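Local coordinates for protein carbohydrate kinase (Agrobacterium tumefaciens, PDB 2NWH) that probably phosphorylates a sugar or a related small substrate, as a member of the pfkB (ribokinase-like) family of carbohydrate kinases, at residues Gly10-Asp15 with Glu69-Ala74; Asp15-Ile20 with Ala97-Asp102; Leu88-Pro93 with Met112-Leu117. All coordinates share one frame; numbering follows the deposited sequence. Where two conformers were deposited one is given.

How the interactions relate
From the N terminus, strand 5-9 of the large sheet runs through G10-A12 into strand 13-20 of the small four-stranded sheet. Interaction 1 closes the first loop, back onto helix 66-77. Interaction 2 starts further along the same strand and shares D15 with it. There strand 13-20 pairs with strand 94-99, so the loop closed crosses that of interaction 1. Interaction 3 is in series with interaction 1 and crosses interaction 2. It joins the connections that enter and leave hairpin 94-111. Interactions 1 and 3 touch directly: A12 N is bonded to Y115 OH and I14 N to P93 O. They tie the junction of the two sheets, and interaction 2 binds the small sheet further out.

Interaction 1 (Gly10-Asp15 with Glu69-Ala74); sequences GGAHID and EVVAEA
Apolar contacts carry this crossing of a strand over a helix. The axes of strand 13-15 and helix 69-74 lie nearly perpendicular, at 94°, and 8.3 Å apart. V71 carries most of the contact on the helix side and uses both methyls. V71 CG1, anti to the backbone N, meets A12 CB at 3.8 Å. V71 CG2, beside its own backbone N, comes up against the peptide between H13 and I14, with H13 O at 3.9 Å. At the preceding residue of the helix, I14 crosses V70 at about a right angle. I14 CG1 is anti to the backbone N (chi1 -165°) and chi2 is 70°; together these bring CD1 to the helix. I14 CD1 then meets V70 CG1 at 3.4 Å, tighter than usual for two methyl groups.

Polar groups work beside the contact rather than across it. H13 turns away from the helix, and H13 ND1 gives a weak 3.4 Å bond to I14 O. The backbone of the strand is held by its neighbours: I14 pairs with Y95, and H13 with G39. F43 of helix 41-51 touches both A12 and V71 and extends the apolar cluster.

The arrangement lies where the chain leaves the large alpha/beta sheet for the small beta sheet. This two-part design, a core with a beta lid, is that of the ribokinase-like fold.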
# COMPACT_ATOMS: atom_id res chain seq x y z
N GLY A 10 -4.47 -8.31 2.48
CA GLY A 10 -4.23 -7.12 3.28
C GLY A 10 -5.51 -6.48 3.73
O GLY A 10 -6.55 -7.13 3.79
N GLY A 11 -5.41 -5.20 4.06
CA GLY A 11 -6.50 -4.48 4.62
C GLY A 11 -7.33 -3.81 3.58
O GLY A 11 -6.86 -3.42 2.49
N ALA A 12 -8.61 -3.68 3.93
CA ALA A 12 -9.56 -3.00 3.11
C ALA A 12 -10.59 -2.55 4.13
O ALA A 12 -11.26 -3.36 4.73
CB ALA A 12 -10.15 -3.96 2.04
N HIS A 13 -10.67 -1.24 4.38
CA HIS A 13 -11.55 -0.74 5.47
C HIS A 13 -12.44 0.37 4.89
O HIS A 13 -12.19 0.88 3.80
CB HIS A 13 -10.72 -0.23 6.70
CG HIS A 13 -9.72 0.87 6.42
ND1 HIS A 13 -10.07 2.18 6.15
CD2 HIS A 13 -8.37 0.86 6.47
CE1 HIS A 13 -8.97 2.92 6.01
NE2 HIS A 13 -7.93 2.14 6.21
N ILE A 14 -13.46 0.74 5.67
CA ILE A 14 -14.25 1.92 5.37
C ILE A 14 -13.59 3.14 6.05
O ILE A 14 -13.17 3.10 7.22
CB ILE A 14 -15.75 1.71 5.77
CG1 ILE A 14 -16.68 2.76 5.16
CG2 ILE A 14 -15.94 1.67 7.32
CD1 ILE A 14 -16.84 2.61 3.61
N ASP A 15 -13.51 4.22 5.28
CA ASP A 15 -12.97 5.46 5.79
C ASP A 15 -14.13 6.45 5.83
O ASP A 15 -14.67 6.82 4.79
CB ASP A 15 -11.86 5.96 4.86
CG ASP A 15 -11.25 7.27 5.31
OD1 ASP A 15 -11.99 8.24 5.62
OD2 ASP A 15 -10.01 7.34 5.32
N GLU A 69 -19.99 -3.81 1.81
CA GLU A 69 -20.49 -3.74 0.43
C GLU A 69 -20.00 -2.48 -0.28
O GLU A 69 -19.73 -2.49 -1.49
CB GLU A 69 -22.03 -3.83 0.44
CG GLU A 69 -22.58 -5.25 0.64
CD GLU A 69 -24.05 -5.29 1.04
OE1 GLU A 69 -24.78 -4.29 0.78
OE2 GLU A 69 -24.49 -6.32 1.62
N VAL A 70 -19.83 -1.39 0.47
CA VAL A 70 -19.25 -0.16 -0.07
C VAL A 70 -17.78 -0.42 -0.54
O VAL A 70 -17.35 0.04 -1.62
CB VAL A 70 -19.30 0.96 0.99
CG1 VAL A 70 -18.40 2.11 0.62
CG2 VAL A 70 -20.74 1.47 1.17
N VAL A 71 -17.03 -1.17 0.27
CA VAL A 71 -15.65 -1.55 -0.11
C VAL A 71 -15.68 -2.43 -1.37
O VAL A 71 -14.90 -2.23 -2.33
CB VAL A 71 -14.91 -2.32 1.01
CG1 VAL A 71 -13.45 -2.69 0.54
CG2 VAL A 71 -14.83 -1.50 2.26
N ALA A 72 -16.51 -3.45 -1.33
CA ALA A 72 -16.69 -4.31 -2.49
C ALA A 72 -17.01 -3.49 -3.77
O ALA A 72 -16.44 -3.74 -4.84
CB ALA A 72 -17.78 -5.34 -2.20
N GLU A 73 -17.90 -2.52 -3.66
CA GLU A 73 -18.26 -1.68 -4.81
C GLU A 73 -17.09 -0.85 -5.33
O GLU A 73 -16.93 -0.69 -6.56
CB GLU A 73 -19.43 -0.76 -4.46
CG GLU A 73 -19.81 0.26 -5.57
CD GLU A 73 -20.34 -0.38 -6.87
OE1 GLU A 73 -20.95 -1.48 -6.81
OE2 GLU A 73 -20.17 0.23 -7.94
N ALA A 74 -16.31 -0.29 -4.40
CA ALA A 74 -15.13 0.49 -4.77
C ALA A 74 -14.11 -0.43 -5.48
O ALA A 74 -13.42 0.01 -6.41
CB ALA A 74 -14.49 1.13 -3.56

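Interaction 2 (Asp15-Ile20 with Ala97-Asp102); sequences DRRGMI and AILERD
Backbone hydrogen bonds form a parallel ladder between strands 15-20 and 97-99, whose axes run 4.7 Å apart at 22°. A97 N binds R16 O at 2.9 Å, and A97 O takes the N-H of G18 at 2.8 Å. L99 N reaches G18 O at 2.8 Å, and I20 N reaches L99 O at 2.9 Å. All four bonds are nearly straight and run close to the C=O axes. CA-H groups of R17, I98 and M19 add contacts to the same carbonyls. The ladder stops after L99, where the chain turns away and R101 packs CB and CG on I20 O.

Side chains on the face of A97 and L99 make the lateral contacts. R17 is extended and crosses L99 obliquely. L99 CD2 sits in the guanidinium plane, at its edge, 3.1 Å from R17 NE. M19 is bent at its last torsion (chi3 -82°), so M19 CE lies 3.6 Å from E100 O and 3.9 Å from L99 CD2. I98 points to the opposite face, and its CG2 is loosely near I20 CD1.

The charged ends of R16 and E100 have partners outside: R16 bridges to E36 and meets W34 in a cation-pi contact, and E100 OE2 bonds T24. This implies a join fixed in direction and register by main-chain bonds; side chains add van der Waals contacts, including a guanidinium edge against a leucine methyl.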
# COMPACT_ATOMS: atom_id res chain seq x y z
N ASP A 15 -13.51 4.22 5.28
CA ASP A 15 -12.97 5.46 5.79
C ASP A 15 -14.13 6.45 5.83
O ASP A 15 -14.67 6.82 4.79
CB ASP A 15 -11.86 5.96 4.86
CG ASP A 15 -11.25 7.27 5.31
OD1 ASP A 15 -11.99 8.24 5.62
OD2 ASP A 15 -10.01 7.34 5.32
N ARG A 16 -14.49 6.86 7.04
CA ARG A 16 -15.62 7.76 7.25
C ARG A 16 -15.08 9.07 7.84
O ARG A 16 -14.41 9.09 8.89
CB ARG A 16 -16.65 7.09 8.21
CG ARG A 16 -17.20 5.73 7.64
CD ARG A 16 -18.40 5.18 8.43
NE ARG A 16 -19.56 6.06 8.26
CZ ARG A 16 -20.04 6.86 9.21
NH1 ARG A 16 -19.49 6.87 10.42
NH2 ARG A 16 -21.07 7.67 8.94
N ARG A 17 -15.40 10.17 7.17
CA ARG A 17 -14.89 11.46 7.56
C ARG A 17 -16.08 12.40 7.79
O ARG A 17 -16.89 12.62 6.89
CB ARG A 17 -13.97 11.95 6.44
CG ARG A 17 -13.12 13.20 6.71
CD ARG A 17 -12.08 13.30 5.55
NE ARG A 17 -11.10 14.37 5.73
CZ ARG A 17 -10.02 14.55 4.97
NH1 ARG A 17 -9.77 13.73 3.95
NH2 ARG A 17 -9.19 15.56 5.22
N GLY A 18 -16.19 12.90 9.01
CA GLY A 18 -17.25 13.82 9.39
C GLY A 18 -16.66 15.22 9.56
O GLY A 18 -15.66 15.39 10.27
N MET A 19 -17.23 16.20 8.89
CA MET A 19 -16.71 17.54 8.98
C MET A 19 -17.76 18.43 9.60
O MET A 19 -18.91 18.41 9.22
CB MET A 19 -16.34 18.08 7.58
CG MET A 19 -15.86 19.56 7.61
SD MET A 19 -15.08 20.08 6.01
CE MET A 19 -13.46 19.39 6.36
N ILE A 20 -17.32 19.20 10.58
CA ILE A 20 -18.12 20.21 11.24
C ILE A 20 -18.43 21.36 10.26
O ILE A 20 -17.55 21.85 9.51
CB ILE A 20 -17.42 20.73 12.49
CG1 ILE A 20 -17.22 19.56 13.51
CG2 ILE A 20 -18.20 21.93 13.08
CD1 ILE A 20 -16.17 19.89 14.66
N ALA A 97 -12.99 9.69 11.29
CA ALA A 97 -12.37 10.93 11.73
C ALA A 97 -13.44 12.02 11.85
O ALA A 97 -14.38 12.10 11.02
CB ALA A 97 -11.29 11.38 10.73
N ILE A 98 -13.27 12.87 12.84
CA ILE A 98 -14.09 14.07 12.87
C ILE A 98 -13.14 15.28 12.71
O ILE A 98 -12.17 15.41 13.45
CB ILE A 98 -14.91 14.11 14.16
CG1 ILE A 98 -15.93 12.93 14.21
CG2 ILE A 98 -15.51 15.52 14.38
CD1 ILE A 98 -16.74 12.90 15.49
N LEU A 99 -13.44 16.13 11.73
CA LEU A 99 -12.62 17.30 11.37
C LEU A 99 -13.39 18.60 11.60
O LEU A 99 -14.64 18.65 11.48
CB LEU A 99 -12.24 17.26 9.88
CG LEU A 99 -11.18 16.33 9.29
CD1 LEU A 99 -11.52 14.91 9.54
CD2 LEU A 99 -11.16 16.64 7.77
N GLU A 100 -12.64 19.64 11.93
CA GLU A 100 -13.17 21.00 11.99
C GLU A 100 -13.51 21.45 10.58
O GLU A 100 -13.08 20.82 9.61
CB GLU A 100 -12.10 21.92 12.61
CG GLU A 100 -11.83 21.53 14.09
CD GLU A 100 -11.09 22.62 14.83
OE1 GLU A 100 -9.85 22.48 14.92
OE2 GLU A 100 -11.73 23.59 15.31
N ARG A 101 -14.25 22.54 10.45
CA ARG A 101 -14.62 23.08 9.13
C ARG A 101 -13.40 23.46 8.28
O ARG A 101 -13.46 23.47 7.03
CB ARG A 101 -15.50 24.33 9.32
CG ARG A 101 -16.32 24.68 8.12
CD ARG A 101 -16.95 26.04 8.30
NE ARG A 101 -17.79 26.39 7.17
CZ ARG A 101 -18.41 27.57 7.02
NH1 ARG A 101 -18.31 28.50 7.95
NH2 ARG A 101 -19.17 27.77 5.94
N ASP A 102 -12.31 23.81 8.96
CA ASP A 102 -11.06 24.20 8.30
C ASP A 102 -10.16 23.03 7.93
O ASP A 102 -9.00 23.23 7.56
CB ASP A 102 -10.30 25.22 9.19
CG ASP A 102 -9.68 24.59 10.44
OD1 ASP A 102 -9.82 23.36 10.65
OD2 ASP A 102 -9.07 25.32 11.24

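Interaction 3 (Leu88-Pro93 with Met112-Leu117)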
# COMPACT_ATOMS: atom_id res chain seq x y z
N LEU A 88 -19.77 -13.09 8.68
CA LEU A 88 -21.09 -12.48 8.53
C LEU A 88 -21.60 -11.83 9.81
O LEU A 88 -22.29 -10.78 9.76
CB LEU A 88 -22.09 -13.52 8.00
CG LEU A 88 -21.94 -13.81 6.50
CD1 LEU A 88 -22.99 -14.92 6.14
CD2 LEU A 88 -22.19 -12.53 5.65
N ASP A 89 -21.20 -12.40 10.95
CA ASP A 89 -21.52 -11.85 12.29
C ASP A 89 -20.74 -10.58 12.68
O ASP A 89 -21.03 -9.96 13.71
CB ASP A 89 -21.28 -12.91 13.37
CG ASP A 89 -19.86 -13.45 13.37
OD1 ASP A 89 -19.37 -13.89 12.30
OD2 ASP A 89 -19.21 -13.47 14.46
N ARG A 90 -19.74 -10.18 11.91
CA ARG A 90 -18.84 -9.11 12.35
C ARG A 90 -18.94 -7.86 11.50
O ARG A 90 -19.60 -7.85 10.43
CB ARG A 90 -17.38 -9.57 12.36
CG ARG A 90 -17.05 -10.81 13.28
CD ARG A 90 -16.91 -10.41 14.76
NE ARG A 90 -16.00 -9.24 14.89
CZ ARG A 90 -14.72 -9.33 15.30
NH1 ARG A 90 -14.23 -10.51 15.67
NH2 ARG A 90 -13.95 -8.24 15.37
N ARG A 91 -18.32 -6.79 12.00
CA ARG A 91 -18.30 -5.50 11.28
C ARG A 91 -16.99 -5.34 10.50
O ARG A 91 -15.94 -5.73 10.99
CB ARG A 91 -18.42 -4.33 12.26
CG ARG A 91 -19.79 -4.20 12.91
CD ARG A 91 -20.87 -3.81 11.89
NE ARG A 91 -20.57 -2.52 11.25
CZ ARG A 91 -21.36 -1.87 10.41
NH1 ARG A 91 -22.54 -2.37 10.09
NH2 ARG A 91 -20.97 -0.71 9.90
N THR A 92 -17.08 -4.72 9.33
CA THR A 92 -15.92 -4.42 8.49
C THR A 92 -15.04 -3.38 9.22
O THR A 92 -15.56 -2.44 9.87
CB THR A 92 -16.42 -3.95 7.09
OG1 THR A 92 -17.15 -5.02 6.44
CG2 THR A 92 -15.30 -3.43 6.19
N PRO A 93 -13.71 -3.55 9.21
CA PRO A 93 -12.86 -2.55 9.87
C PRO A 93 -13.18 -1.12 9.39
O PRO A 93 -13.58 -0.92 8.24
CB PRO A 93 -11.44 -2.90 9.40
CG PRO A 93 -11.51 -4.42 9.09
CD PRO A 93 -12.92 -4.68 8.62
N MET A 112 -9.67 -1.85 13.88
CA MET A 112 -9.05 -2.76 12.92
C MET A 112 -9.04 -4.23 13.41
O MET A 112 -8.32 -5.06 12.85
CB MET A 112 -7.62 -2.31 12.62
CG MET A 112 -7.47 -0.90 11.97
SD MET A 112 -8.23 -0.79 10.34
CE MET A 112 -9.25 0.59 10.57
N ASP A 113 -9.82 -4.55 14.46
CA ASP A 113 -9.73 -5.84 15.10
C ASP A 113 -10.07 -7.00 14.19
O ASP A 113 -9.58 -8.11 14.42
CB ASP A 113 -10.64 -5.94 16.34
CG ASP A 113 -10.20 -5.00 17.48
OD1 ASP A 113 -9.00 -4.59 17.58
OD2 ASP A 113 -11.08 -4.69 18.30
N LEU A 114 -10.92 -6.78 13.18
CA LEU A 114 -11.29 -7.91 12.31
C LEU A 114 -10.08 -8.59 11.69
O LEU A 114 -10.12 -9.80 11.47
CB LEU A 114 -12.30 -7.50 11.24
CG LEU A 114 -13.03 -8.70 10.60
CD1 LEU A 114 -13.99 -9.43 11.60
CD2 LEU A 114 -13.79 -8.25 9.40
N TYR A 115 -9.00 -7.83 11.42
CA TYR A 115 -7.78 -8.42 10.79
C TYR A 115 -7.15 -9.53 11.63
O TYR A 115 -6.47 -10.42 11.10
CB TYR A 115 -6.71 -7.34 10.47
CG TYR A 115 -7.22 -6.27 9.52
CD1 TYR A 115 -8.04 -6.62 8.45
CD2 TYR A 115 -6.86 -4.93 9.66
CE1 TYR A 115 -8.54 -5.67 7.55
CE2 TYR A 115 -7.36 -3.95 8.76
CZ TYR A 115 -8.21 -4.36 7.71
OH TYR A 115 -8.69 -3.48 6.78
N LYS A 116 -7.36 -9.48 12.94
CA LYS A 116 -6.86 -10.53 13.85
C LYS A 116 -7.45 -11.90 13.55
O LYS A 116 -6.87 -12.90 13.96
CB LYS A 116 -7.14 -10.20 15.33
CG LYS A 116 -6.63 -8.80 15.71
CD LYS A 116 -6.79 -8.54 17.18
CE LYS A 116 -5.92 -7.38 17.56
NZ LYS A 116 -6.65 -6.12 17.28
N LEU A 117 -8.58 -11.94 12.84
CA LEU A 117 -9.19 -13.22 12.45
C LEU A 117 -8.49 -13.89 11.28
O LEU A 117 -8.70 -15.08 11.02
CB LEU A 117 -10.67 -13.04 12.09
CG LEU A 117 -11.60 -12.58 13.22
CD1 LEU A 117 -13.06 -12.60 12.74
CD2 LEU A 117 -11.46 -13.36 14.51
O HOH W 1 -11.01 -9.66 16.13
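P93 puts CG over one face of the Y115 ring, in a CH-pi contact with P93 CG 3.9 Å from the centroid of the Y115 ring. The contact lies at the root of the small beta sheet, the lid of the ribokinase-like fold. The loop 88-93 leads into strand 94-99. The loop 112-117 follows the end of strand 105-111.

P93 also meets L114 at about a right angle, with P93 CD 3.8 Å from L114 CD2. M112 SD also touches P93 CB at 4.0 Å. L114 CG is anti to the backbone N (chi1 -163°), and the two methyls then part between R90 and P93. L114 CD2 faces P93 and R91 O, while L114 CD1 meets R90 CB at 3.5 Å. F87 and P61 of the large sheet's strands touch L114 too.

R90 is bent at chi2 (-80°) and chi3 (-49°), so it folds back along L114 and runs past it in the opposite direction. L117 CD1 approaches R90 NH1 at 3.8 Å, tip to tip. A water accepts a weak bond from R90 NH2 and donates a bond of 2.7 Å to D113 O. L114 CD1 sits 3.7 Å above the centre of the R90 guanidinium plane.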